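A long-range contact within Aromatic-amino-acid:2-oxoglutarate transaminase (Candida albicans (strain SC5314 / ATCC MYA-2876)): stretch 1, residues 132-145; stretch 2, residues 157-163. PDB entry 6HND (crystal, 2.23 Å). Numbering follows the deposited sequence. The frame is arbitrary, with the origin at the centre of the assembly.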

# COMPACT_ATOMS: atom_id res chain seq x y z
N ALA B 132 -9.27 2.15 -10.32
CA ALA B 132 -9.82 0.90 -9.72
C ALA B 132 -8.74 0.30 -8.82
O ALA B 132 -7.56 0.25 -9.23
CB ALA B 132 -10.25 -0.08 -10.79
N VAL B 133 -9.16 -0.18 -7.65
CA VAL B 133 -8.23 -0.65 -6.59
C VAL B 133 -7.45 -1.88 -7.07
O VAL B 133 -6.33 -2.04 -6.60
CB VAL B 133 -8.98 -0.94 -5.27
CG1 VAL B 133 -9.89 -2.15 -5.38
CG2 VAL B 133 -8.00 -1.11 -4.12
N GLU B 134 -8.03 -2.69 -7.96
CA GLU B 134 -7.41 -3.92 -8.51
C GLU B 134 -6.29 -3.58 -9.51
O GLU B 134 -5.47 -4.47 -9.82
CB GLU B 134 -8.45 -4.83 -9.16
CG GLU B 134 -9.14 -4.22 -10.38
CD GLU B 134 -10.51 -3.61 -10.17
OE1 GLU B 134 -10.88 -3.29 -9.03
OE2 GLU B 134 -11.20 -3.41 -11.18
N GLY B 135 -6.25 -2.36 -10.01
CA GLY B 135 -5.13 -1.87 -10.82
C GLY B 135 -5.61 -1.27 -12.13
O GLY B 135 -6.79 -1.47 -12.51
N HIS B 136 -4.70 -0.59 -12.83
CA HIS B 136 -4.94 -0.05 -14.19
C HIS B 136 -5.07 -1.21 -15.17
O HIS B 136 -4.35 -2.17 -15.02
CB HIS B 136 -3.80 0.89 -14.58
CG HIS B 136 -3.94 2.21 -13.92
ND1 HIS B 136 -4.64 3.22 -14.51
CD2 HIS B 136 -3.55 2.64 -12.71
CE1 HIS B 136 -4.65 4.25 -13.68
NE2 HIS B 136 -3.99 3.92 -12.59
N ALA B 137 -5.93 -1.05 -16.18
CA ALA B 137 -6.37 -2.12 -17.10
C ALA B 137 -5.18 -2.62 -17.91
O ALA B 137 -5.01 -3.83 -18.09
CB ALA B 137 -7.50 -1.60 -17.97
N PRO B 138 -4.35 -1.75 -18.51
CA PRO B 138 -3.23 -2.23 -19.32
C PRO B 138 -2.20 -3.05 -18.51
O PRO B 138 -1.50 -3.86 -19.09
CB PRO B 138 -2.61 -0.93 -19.89
CG PRO B 138 -3.69 0.11 -19.75
CD PRO B 138 -4.46 -0.29 -18.52
N LEU B 139 -2.10 -2.81 -17.20
CA LEU B 139 -1.10 -3.53 -16.37
C LEU B 139 -1.69 -4.87 -15.99
O LEU B 139 -0.91 -5.85 -15.96
CB LEU B 139 -0.70 -2.72 -15.14
CG LEU B 139 0.40 -3.37 -14.30
CD1 LEU B 139 1.66 -3.58 -15.11
CD2 LEU B 139 0.69 -2.58 -13.03
N LEU B 140 -2.99 -4.89 -15.66
CA LEU B 140 -3.73 -6.15 -15.41
C LEU B 140 -3.64 -7.01 -16.68
O LEU B 140 -3.26 -8.15 -16.53
CB LEU B 140 -5.18 -5.86 -15.03
CG LEU B 140 -5.41 -5.38 -13.60
CD1 LEU B 140 -6.86 -4.92 -13.41
CD2 LEU B 140 -5.04 -6.45 -12.56
N GLN B 141 -3.90 -6.46 -17.87
CA GLN B 141 -3.85 -7.26 -19.12
C GLN B 141 -2.43 -7.81 -19.32
O GLN B 141 -2.32 -9.04 -19.60
CB GLN B 141 -4.32 -6.53 -20.39
CG GLN B 141 -4.65 -7.48 -21.56
CD GLN B 141 -5.55 -8.64 -21.16
OE1 GLN B 141 -6.56 -8.46 -20.50
NE2 GLN B 141 -5.19 -9.86 -21.50
N PHE B 142 -1.39 -6.99 -19.14
CA PHE B 142 0.01 -7.47 -19.30
C PHE B 142 0.26 -8.65 -18.37
O PHE B 142 0.83 -9.64 -18.83
CB PHE B 142 1.04 -6.39 -19.01
CG PHE B 142 2.39 -6.96 -18.72
CD1 PHE B 142 3.23 -7.32 -19.75
CD2 PHE B 142 2.79 -7.18 -17.41
CE1 PHE B 142 4.47 -7.87 -19.47
CE2 PHE B 142 4.03 -7.74 -17.15
CZ PHE B 142 4.85 -8.09 -18.17
N ALA B 143 -0.17 -8.56 -17.11
CA ALA B 143 0.00 -9.66 -16.12
C ALA B 143 -0.77 -10.92 -16.59
O ALA B 143 -0.19 -12.00 -16.48
CB ALA B 143 -0.40 -9.24 -14.71
N ARG B 144 -2.01 -10.80 -17.10
CA ARG B 144 -2.73 -11.97 -17.68
C ARG B 144 -1.86 -12.60 -18.78
O ARG B 144 -1.60 -13.80 -18.72
CB ARG B 144 -4.10 -11.62 -18.26
CG ARG B 144 -5.13 -11.20 -17.21
CD ARG B 144 -6.54 -10.91 -17.74
NE ARG B 144 -7.30 -10.24 -16.68
CZ ARG B 144 -7.62 -8.95 -16.63
NH1 ARG B 144 -7.30 -8.11 -17.60
NH2 ARG B 144 -8.30 -8.49 -15.59
N ASP B 145 -1.43 -11.80 -19.75
CA ASP B 145 -0.71 -12.26 -20.96
C ASP B 145 0.59 -12.95 -20.55
O ASP B 145 0.90 -14.01 -21.13
CB ASP B 145 -0.48 -11.08 -21.91
CG ASP B 145 -1.78 -10.58 -22.56
OD1 ASP B 145 -2.79 -11.28 -22.42
OD2 ASP B 145 -1.77 -9.49 -23.18
N ASP B 157 -11.54 -19.74 -15.08
CA ASP B 157 -12.21 -18.77 -14.17
C ASP B 157 -11.21 -18.14 -13.19
O ASP B 157 -11.54 -18.00 -12.00
CB ASP B 157 -13.38 -19.43 -13.44
CG ASP B 157 -14.61 -19.54 -14.32
OD1 ASP B 157 -14.80 -18.64 -15.19
OD2 ASP B 157 -15.35 -20.51 -14.15
N TRP B 158 -10.03 -17.76 -13.69
CA TRP B 158 -8.95 -17.13 -12.91
C TRP B 158 -8.90 -15.65 -13.27
O TRP B 158 -9.45 -15.26 -14.34
CB TRP B 158 -7.60 -17.80 -13.15
CG TRP B 158 -7.09 -17.74 -14.56
CD1 TRP B 158 -7.33 -18.67 -15.53
CD2 TRP B 158 -6.14 -16.82 -15.13
NE1 TRP B 158 -6.63 -18.39 -16.66
CE2 TRP B 158 -5.89 -17.26 -16.46
CE3 TRP B 158 -5.48 -15.68 -14.66
CZ2 TRP B 158 -5.05 -16.57 -17.33
CZ3 TRP B 158 -4.66 -14.98 -15.53
CH2 TRP B 158 -4.45 -15.43 -16.85
N ASN B 159 -8.23 -14.87 -12.43
CA ASN B 159 -7.99 -13.44 -12.69
C ASN B 159 -6.71 -12.98 -11.97
O ASN B 159 -6.16 -13.74 -11.15
CB ASN B 159 -9.24 -12.65 -12.32
CG ASN B 159 -9.30 -11.26 -12.92
OD1 ASN B 159 -8.53 -10.92 -13.83
ND2 ASN B 159 -10.18 -10.45 -12.34
N VAL B 160 -6.23 -11.79 -12.31
CA VAL B 160 -5.06 -11.17 -11.66
C VAL B 160 -5.55 -9.96 -10.86
O VAL B 160 -6.66 -9.48 -11.12
CB VAL B 160 -3.96 -10.85 -12.69
CG1 VAL B 160 -3.37 -12.13 -13.26
CG2 VAL B 160 -4.42 -9.99 -13.84
N PHE B 161 -4.72 -9.48 -9.95
CA PHE B 161 -4.95 -8.31 -9.06
C PHE B 161 -3.60 -7.66 -8.75
O PHE B 161 -2.72 -8.34 -8.21
CB PHE B 161 -5.63 -8.80 -7.78
CG PHE B 161 -6.18 -7.70 -6.93
CD1 PHE B 161 -5.38 -7.05 -6.01
CD2 PHE B 161 -7.52 -7.36 -7.00
CE1 PHE B 161 -5.90 -6.05 -5.20
CE2 PHE B 161 -8.05 -6.38 -6.18
CZ PHE B 161 -7.23 -5.73 -5.28
N ILE B 162 -3.45 -6.38 -9.07
CA ILE B 162 -2.19 -5.63 -8.82
C ILE B 162 -2.04 -5.47 -7.30
O ILE B 162 -3.00 -5.01 -6.65
CB ILE B 162 -2.18 -4.29 -9.57
CG1 ILE B 162 -2.37 -4.47 -11.07
CG2 ILE B 162 -0.91 -3.52 -9.23
CD1 ILE B 162 -1.49 -5.55 -11.69
N THR B 163 -0.86 -5.82 -6.78
CA THR B 163 -0.47 -5.68 -5.36
C THR B 163 0.69 -4.70 -5.22
O THR B 163 1.19 -4.20 -6.24
CB THR B 163 -0.04 -7.03 -4.78
OG1 THR B 163 1.18 -7.36 -5.46
CG2 THR B 163 -1.09 -8.10 -4.97
O HOH W 1 -4.15 -3.03 -5.43

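Stretch 1 opens with a type I beta turn from Ala-132 to Gly-135, closed by a hydrogen bond from Gly-135 N to Ala-132 O (3.0 Å), and passes through the N-cap residue His-136 into a helix that begins at Ala-137. Stretch 2 is extended, with strand geometry from Trp-158 to Thr-163. The helix and strand axes approach to 8.2 Å, and their directions differ by 128°, so the strand runs obliquely against the helix. The backbones come closest at the turn, where the CA atoms of Glu-134 and Phe-161 lie 5.1 Å apart. Here Ile-162 N donates a hydrogen bond to Glu-134 O (2.9 Å, 157°), the one direct backbone link between the stretches. A water extends it, donating to both Val-133 O (2.7 Å) and Ile-162 O (2.6 Å), two carbonyls that could not bond to each other directly.

Gly-135 adopts phi/psi angles of 128/168, at which a CB would jam against the preceding carbonyl oxygen. Such an atom would also lie 2.3 Å from Ile-162 CG1; without it, Gly-135 CA packs 3.8 Å from that same CG1. The contact buries 565 Å², both sides summed; Ile-162 has the largest share, and it is buried together with Val-160, Leu-139, Leu-140 and Ala-143. Its CB points toward stretch 1, and its branched, apolar side chain packs against the first turn of the helix, with CD1 3.9 Å from Leu-139 CG and CG1 3.6 Å from Leu-140 CD2.

Val-160, two residues earlier on the strand, also points toward the helix. Its CG2 lies 3.8 Å from Leu-140 CD2 and 4.2 Å from Ala-143 CB, so Leu-140 CD2 touches both strand side chains. The small methyl of Ala-143 points toward the strand and makes an apolar contact.

Phe-161 starts away from stretch 1, but its ring swings back beneath the turn. Glu-134 CA sits over one ring face, 3.8 Å from the centroid, in a CH-pi contact, while the end of the Glu-134 side chain leads away from the strand and leaves its carboxylate clear of the aromatic surface.

At the other end of the contact, Arg-144 joins apolar and polar packing. Its NE and NH2 both donate to Asn-159 OD1, at 3.2 and 3.0 Å, while Val-160 CG2 lies over one face of the guanidinium. Arg-144 NH1 donates to Gln-141 OE1 (3.0 Å), steadying the extended side chain from within the helix. Nearby, the edge of the Trp-158 ring meets the helix backbone, with CH2 3.8 Å from Arg-144 O.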